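Local coordinates for intestinal fatty acid binding protein (Rattus norvegicus, PDB 1ICM) that binds long-chain fatty acids such as myristate inside a beta-barrel and probably carries them through the cytosol of intestinal cells, at residues Asp9-Tyr14 with Leu30-Asn35; Leu38-Thr41 with Lys46-Val49. All coordinates share one frame; numbering follows the deposited sequence.

Contact 1: residues Asp9-Tyr14 with Leu30-Asn35; sequences DRNENY and LGAHDN
Asn-11 and Tyr-14 meet Gly-31 and Ala-32 where the first strand of the fatty-acid binding protein barrel faces the segment that leaves the helix-turn-helix lid, helices 14-21 and 25-31. Direct polar contact is slight: Asn-11 ND2 donates a weak hydrogen bond to Ala-32 O at 3.4 Å, bent to 136° at the hydrogen. The stronger polar tie of Asn-11 lies outside the pair: OD1 accepts from Arg-126 NE, while Asp-34 OD1 forms a salt bridge with Arg-126 NH2, so one arginine of strand 122-130 ties both segments.

The packing rests on the Tyr-14 ring. Its CG lies anti to the backbone N (chi1 -167°), which carries the ring toward Gly-31 and Ala-32. The edge, not the face, does the touching: CE2 is 3.7 Å from Gly-31 O, which lies in the ring plane, and CD2 is 4.2 Å from Ala-32 CA. The Tyr-14 side chain also touches the bound myristate.

The two segments bury only 129 Å² against each other, and two waters bridge them. One donates to Ala-32 O at 2.8 Å and accepts from Asn-11 ND2 at 3.2 Å. A second, also in the plane of the Tyr-14 ring, is hydrogen-bonded to Tyr-14 OH at 2.8 Å and donates to Gly-31 O at 3.0 Å.

Contact 2: residues Leu38-Thr41 with Lys46-Val49; sequences LTIT and KFTV
Strands 38-41 and 46-49 run antiparallel, their axes 5.0 Å apart at closest and 160° between directions, with Thr-41 and Thr-48 as a hydrogen-bonded pair and Ile-40 and Val-49 as a non-hydrogen-bonded one. Thr-41 N donates to Thr-48 O at 3.0 Å, and Thr-48 N returns the bond to Thr-41 O at 2.9 Å. CA-H...O contacts flank this pair, among them Val-49 CA to Thr-39 O at 3.5 Å.

On one face, Val-49 CG1 reaches Leu-38 CD2 at 3.8 Å, diagonally across the strands, and lies 4.2 Å from Ile-40 CG1. This is a beta hairpin of the fatty-acid binding protein barrel, and the apolar face looks inward: Val-49 touches the bound myristate. Ile-40 divides its branches, because CG2 stands anti to the backbone N and meets Phe-47 CD2 at 4.0 Å, at the ring edge and near its plane. The Phe-47 ring also meets that of Phe-62 on strand 57-63, their planes nearly parallel.

On the other face the side chains of Thr-41 and Thr-48 run alongside each other. Thr-41 OG1, set between its own N and carbonyl carbon (chi1 59°), approaches Thr-48 CB at 3.6 Å.

How the contacts relate
From the N terminus, strand 4-12 leads through Asn-13 into helices 14-21 and 25-31, and contact 1 closes this largely helical loop of 15 residues by bringing 30-35 back beside 9-14. The chain then enters strand 37-43, and contact 2 closes a much shorter loop of four residues at 46-49. The two follow in series, neither nested nor crossed, with the centres of the contacts about 21 Å apart and no touch beyond the sequence junction. One brings the chain leaving the helical lid against the first strand; the other pairs two strands of the barrel wall. Strands 4-12 and 37-43 are sheet neighbours, so both contacts share one wall and border the same ligand cavity.

Contact 1: residues Asp9-Tyr14 with Leu30-Asn35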
ATOM      1  N   ASP A   9       6.517  -8.385   7.332  1.00 15.51           N
ATOM      2  CA  ASP A   9       7.222  -9.610   7.626  1.00 14.41           C
ATOM      3  C   ASP A   9       7.902 -10.220   6.400  1.00 20.62           C
ATOM      4  O   ASP A   9       9.057 -10.648   6.476  1.00 18.04           O
ATOM      5  CB  ASP A   9       6.180 -10.588   8.157  1.00 12.62           C
ATOM      6  CG  ASP A   9       6.777 -11.915   8.498  1.00 20.50           C
ATOM      7  OD1 ASP A   9       7.716 -11.888   9.391  1.00 24.51           O
ATOM      8  OD2 ASP A   9       6.407 -12.942   8.001  1.00 21.52           O
ATOM      9  N   ARG A  10       7.198 -10.306   5.258  1.00 15.14           N
ATOM     10  CA  ARG A  10       7.805 -10.868   4.063  1.00 13.10           C
ATOM     11  C   ARG A  10       7.158 -10.292   2.816  1.00 11.49           C
ATOM     12  O   ARG A  10       6.061  -9.721   2.903  1.00 11.87           O
ATOM     13  CB  ARG A  10       7.794 -12.377   4.021  1.00 14.00           C
ATOM     14  CG  ARG A  10       6.369 -12.871   4.197  1.00 16.01           C
ATOM     15  CD  ARG A  10       6.284 -14.365   4.536  1.00 20.78           C
ATOM     16  NE  ARG A  10       4.899 -14.840   4.522  1.00 17.43           N
ATOM     17  CZ  ARG A  10       3.974 -14.670   5.489  1.00 21.44           C
ATOM     18  NH1 ARG A  10       4.249 -14.045   6.628  1.00 14.60           N
ATOM     19  NH2 ARG A  10       2.734 -15.148   5.365  1.00 19.85           N
ATOM     20  N   ASN A  11       7.848 -10.443   1.691  1.00 12.13           N
ATOM     21  CA  ASN A  11       7.330  -9.930   0.423  1.00  8.60           C
ATOM     22  C   ASN A  11       7.321 -11.028  -0.611  1.00 10.89           C
ATOM     23  O   ASN A  11       8.045 -12.030  -0.476  1.00 14.14           O
ATOM     24  CB  ASN A  11       8.291  -8.886  -0.148  1.00 12.51           C
ATOM     25  CG  ASN A  11       8.644  -7.800   0.850  1.00 19.12           C
ATOM     26  OD1 ASN A  11       7.814  -7.088   1.435  1.00 19.28           O
ATOM     27  ND2 ASN A  11       9.944  -7.653   1.035  1.00 27.57           N
ATOM     28  N   GLU A  12       6.522 -10.814  -1.652  1.00 10.37           N
ATOM     29  CA  GLU A  12       6.486 -11.766  -2.747  1.00 13.65           C
ATOM     30  C   GLU A  12       6.581 -10.986  -4.050  1.00  8.09           C
ATOM     31  O   GLU A  12       5.799 -10.057  -4.235  1.00  8.97           O
ATOM     32  CB  GLU A  12       5.230 -12.656  -2.725  1.00 21.28           C
ATOM     33  CG  GLU A  12       5.340 -13.720  -1.614  1.00 26.73           C
ATOM     34  CD  GLU A  12       4.215 -14.733  -1.580  1.00 31.09           C
ATOM     35  OE1 GLU A  12       3.567 -14.804  -2.714  1.00 22.69           O
ATOM     36  OE2 GLU A  12       3.947 -15.400  -0.597  1.00 33.48           O
ATOM     37  N   ASN A  13       7.599 -11.303  -4.857  1.00 10.12           N
ATOM     38  CA  ASN A  13       7.831 -10.637  -6.135  1.00  7.75           C
ATOM     39  C   ASN A  13       7.906  -9.138  -6.076  1.00 11.59           C
ATOM     40  O   ASN A  13       7.611  -8.446  -7.055  1.00 13.14           O
ATOM     41  CB  ASN A  13       6.681 -11.035  -7.060  1.00 12.55           C
ATOM     42  CG  ASN A  13       7.072 -11.081  -8.520  1.00 22.30           C
ATOM     43  OD1 ASN A  13       8.175 -11.538  -8.899  1.00 18.77           O
ATOM     44  ND2 ASN A  13       6.134 -10.594  -9.336  1.00 19.59           N
ATOM     45  N   TYR A  14       8.296  -8.558  -4.924  1.00  8.25           N
ATOM     46  CA  TYR A  14       8.334  -7.125  -4.790  1.00  7.31           C
ATOM     47  C   TYR A  14       9.401  -6.427  -5.646  1.00 11.91           C
ATOM     48  O   TYR A  14       9.220  -5.316  -6.180  1.00 11.45           O
ATOM     49  CB  TYR A  14       8.416  -6.844  -3.263  1.00  8.65           C
ATOM     50  CG  TYR A  14       8.152  -5.408  -2.919  1.00 11.21           C
ATOM     51  CD1 TYR A  14       7.088  -4.716  -3.501  1.00 12.21           C
ATOM     52  CD2 TYR A  14       8.942  -4.709  -2.008  1.00 11.37           C
ATOM     53  CE1 TYR A  14       6.789  -3.387  -3.193  1.00 14.46           C
ATOM     54  CE2 TYR A  14       8.649  -3.389  -1.676  1.00 14.60           C
ATOM     55  CZ  TYR A  14       7.585  -2.703  -2.266  1.00 14.19           C
ATOM     56  OH  TYR A  14       7.297  -1.398  -1.909  1.00 11.72           O
ATOM     57  N   LEU A  30      16.797  -1.199  -1.301  1.00  9.10           N
ATOM     58  CA  LEU A  30      16.422  -0.476  -0.100  1.00 13.70           C
ATOM     59  C   LEU A  30      14.916  -0.621   0.185  1.00 19.43           C
ATOM     60  O   LEU A  30      14.531  -0.709   1.348  1.00 16.97           O
ATOM     61  CB  LEU A  30      16.712   1.048  -0.148  1.00 10.35           C
ATOM     62  CG  LEU A  30      18.179   1.421  -0.448  1.00 18.30           C
ATOM     63  CD1 LEU A  30      18.398   2.945  -0.589  1.00 18.67           C
ATOM     64  CD2 LEU A  30      19.144   0.786   0.553  1.00 18.84           C
ATOM     65  N   GLY A  31      14.092  -0.601  -0.873  1.00 14.47           N
ATOM     66  CA  GLY A  31      12.639  -0.704  -0.780  1.00 10.26           C
ATOM     67  C   GLY A  31      12.190  -2.005  -0.152  1.00 12.34           C
ATOM     68  O   GLY A  31      11.235  -2.060   0.639  1.00 18.19           O
ATOM     69  N   ALA A  32      12.908  -3.062  -0.473  1.00  8.67           N
ATOM     70  CA  ALA A  32      12.587  -4.364   0.038  1.00 11.02           C
ATOM     71  C   ALA A  32      12.928  -4.623   1.493  1.00 14.18           C
ATOM     72  O   ALA A  32      12.580  -5.684   2.022  1.00 17.47           O
ATOM     73  CB  ALA A  32      13.289  -5.453  -0.765  1.00 18.53           C
ATOM     74  N   HIS A  33      13.644  -3.676   2.111  1.00 12.66           N
ATOM     75  CA  HIS A  33      14.021  -3.746   3.490  1.00  8.92           C
ATOM     76  C   HIS A  33      13.718  -2.369   4.077  1.00 12.27           C
ATOM     77  O   HIS A  33      14.560  -1.724   4.735  1.00 16.25           O
ATOM     78  CB  HIS A  33      15.529  -3.956   3.571  1.00 13.61           C
ATOM     79  CG  HIS A  33      15.975  -5.322   3.281  1.00 26.65           C
ATOM     80  ND1 HIS A  33      16.421  -5.683   2.015  1.00 32.65           N
ATOM     81  CD2 HIS A  33      16.063  -6.383   4.126  1.00 33.66           C
ATOM     82  CE1 HIS A  33      16.775  -6.957   2.112  1.00 39.06           C
ATOM     83  NE2 HIS A  33      16.572  -7.406   3.353  1.00 42.16           N
ATOM     84  N   ASP A  34      12.495  -1.880   3.848  1.00 10.01           N
ATOM     85  CA  ASP A  34      12.116  -0.573   4.342  1.00  9.61           C
ATOM     86  C   ASP A  34      11.566  -0.456   5.783  1.00  4.63           C
ATOM     87  O   ASP A  34      11.311   0.682   6.201  1.00  8.98           O
ATOM     88  CB  ASP A  34      11.131   0.044   3.342  1.00 13.01           C
ATOM     89  CG  ASP A  34       9.791  -0.649   3.244  1.00 14.88           C
ATOM     90  OD1 ASP A  34       9.690  -1.783   3.889  1.00 12.20           O
ATOM     91  OD2 ASP A  34       8.862  -0.172   2.606  1.00 16.32           O
ATOM     92  N   ASN A  35      11.450  -1.609   6.454  1.00  6.83           N
ATOM     93  CA  ASN A  35      10.937  -1.657   7.845  1.00  9.97           C
ATOM     94  C   ASN A  35       9.592  -0.962   7.946  1.00 12.46           C
ATOM     95  O   ASN A  35       9.320  -0.299   8.931  1.00 15.54           O
ATOM     96  CB  ASN A  35      11.872  -1.038   8.924  1.00 14.59           C
ATOM     97  CG  ASN A  35      13.137  -1.863   9.039  1.00 38.39           C
ATOM     98  OD1 ASN A  35      13.082  -3.043   9.429  1.00 46.93           O
ATOM     99  ND2 ASN A  35      14.264  -1.254   8.663  1.00 44.97           N
TER
HETATM  100  O   HOH W   1      10.506  -6.235   3.859  1.00 29.08           O
HETATM  101  O   HOH W   2       9.239  -0.092  -0.382  1.00 13.07           O

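Contact 2: residues Leu38-Thr41 with Lys46-Val49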
ATOM      1  N   LEU A  38       2.600   0.095   9.769  1.00  7.86           N
ATOM      2  CA  LEU A  38       1.386   0.878   9.545  1.00 10.25           C
ATOM      3  C   LEU A  38       0.536   0.847  10.815  1.00 14.88           C
ATOM      4  O   LEU A  38       0.355  -0.216  11.446  1.00 14.84           O
ATOM      5  CB  LEU A  38       0.524   0.140   8.477  1.00 12.20           C
ATOM      6  CG  LEU A  38       1.163  -0.023   7.092  1.00 12.97           C
ATOM      7  CD1 LEU A  38       0.243  -0.856   6.214  1.00 16.55           C
ATOM      8  CD2 LEU A  38       1.314   1.369   6.477  1.00 15.54           C
ATOM      9  N   THR A  39      -0.005   2.018  11.163  1.00  8.32           N
ATOM     10  CA  THR A  39      -0.870   2.086  12.329  1.00 12.98           C
ATOM     11  C   THR A  39      -2.206   2.520  11.737  1.00 14.68           C
ATOM     12  O   THR A  39      -2.305   3.627  11.205  1.00 13.03           O
ATOM     13  CB  THR A  39      -0.351   3.052  13.422  1.00 15.97           C
ATOM     14  OG1 THR A  39       0.873   2.551  13.946  1.00 14.97           O
ATOM     15  CG2 THR A  39      -1.371   3.194  14.539  1.00 17.93           C
ATOM     16  N   ILE A  40      -3.216   1.638  11.828  1.00 11.32           N
ATOM     17  CA  ILE A  40      -4.533   1.885  11.242  1.00 16.89           C
ATOM     18  C   ILE A  40      -5.620   2.151  12.251  1.00 13.55           C
ATOM     19  O   ILE A  40      -5.807   1.371  13.187  1.00 12.56           O
ATOM     20  CB  ILE A  40      -4.956   0.727  10.325  1.00 15.82           C
ATOM     21  CG1 ILE A  40      -3.901   0.614   9.228  1.00 13.67           C
ATOM     22  CG2 ILE A  40      -6.313   1.042   9.702  1.00 15.44           C
ATOM     23  CD1 ILE A  40      -3.905  -0.698   8.464  1.00 16.20           C
ATOM     24  N   THR A  41      -6.327   3.245  12.035  1.00 11.22           N
ATOM     25  CA  THR A  41      -7.407   3.563  12.942  1.00 14.68           C
ATOM     26  C   THR A  41      -8.577   4.053  12.112  1.00 19.56           C
ATOM     27  O   THR A  41      -8.360   4.704  11.097  1.00 11.94           O
ATOM     28  CB  THR A  41      -7.050   4.632  13.964  1.00 17.85           C
ATOM     29  OG1 THR A  41      -6.676   5.804  13.296  1.00 19.54           O
ATOM     30  CG2 THR A  41      -5.880   4.139  14.789  1.00 21.44           C
ATOM     31  N   LYS A  46     -14.105   7.105   7.751  1.00 11.96           N
ATOM     32  CA  LYS A  46     -12.767   7.627   7.453  1.00 14.13           C
ATOM     33  C   LYS A  46     -11.667   6.832   8.119  1.00 15.19           C
ATOM     34  O   LYS A  46     -11.741   6.449   9.284  1.00 22.28           O
ATOM     35  CB  LYS A  46     -12.603   9.030   8.018  1.00 18.65           C
ATOM     36  CG  LYS A  46     -13.365  10.051   7.221  1.00 26.56           C
ATOM     37  CD  LYS A  46     -13.438  11.429   7.858  1.00 25.40           C
ATOM     38  CE  LYS A  46     -12.200  12.256   7.630  1.00 26.81           C
ATOM     39  NZ  LYS A  46     -12.490  13.692   7.728  1.00 29.53           N
ATOM     40  N   PHE A  47     -10.610   6.600   7.405  1.00  7.14           N
ATOM     41  CA  PHE A  47      -9.498   5.866   7.936  1.00  9.99           C
ATOM     42  C   PHE A  47      -8.249   6.747   8.021  1.00 19.06           C
ATOM     43  O   PHE A  47      -8.061   7.635   7.167  1.00 12.96           O
ATOM     44  CB  PHE A  47      -9.107   4.711   7.014  1.00 12.45           C
ATOM     45  CG  PHE A  47      -9.998   3.493   7.095  1.00 15.83           C
ATOM     46  CD1 PHE A  47     -11.304   3.553   6.605  1.00 17.06           C
ATOM     47  CD2 PHE A  47      -9.560   2.296   7.665  1.00 19.43           C
ATOM     48  CE1 PHE A  47     -12.120   2.425   6.686  1.00 19.68           C
ATOM     49  CE2 PHE A  47     -10.376   1.166   7.766  1.00 18.46           C
ATOM     50  CZ  PHE A  47     -11.681   1.243   7.288  1.00 14.86           C
ATOM     51  N   THR A  48      -7.410   6.462   9.029  1.00 14.53           N
ATOM     52  CA  THR A  48      -6.157   7.150   9.211  1.00 10.27           C
ATOM     53  C   THR A  48      -5.104   6.077   9.254  1.00 11.26           C
ATOM     54  O   THR A  48      -5.161   5.175  10.088  1.00 11.84           O
ATOM     55  CB  THR A  48      -6.028   8.010  10.464  1.00 12.51           C
ATOM     56  OG1 THR A  48      -6.979   9.038  10.373  1.00 13.23           O
ATOM     57  CG2 THR A  48      -4.623   8.630  10.547  1.00 15.83           C
ATOM     58  N   VAL A  49      -4.151   6.194   8.324  1.00  7.71           N
ATOM     59  CA  VAL A  49      -3.048   5.248   8.223  1.00  8.46           C
ATOM     60  C   VAL A  49      -1.755   6.017   8.446  1.00 14.24           C
ATOM     61  O   VAL A  49      -1.396   6.946   7.725  1.00 12.60           O
ATOM     62  CB  VAL A  49      -2.916   4.505   6.901  1.00 12.39           C
ATOM     63  CG1 VAL A  49      -1.807   3.457   6.962  1.00 17.52           C
ATOM     64  CG2 VAL A  49      -4.222   3.834   6.467  1.00 14.80           C
TER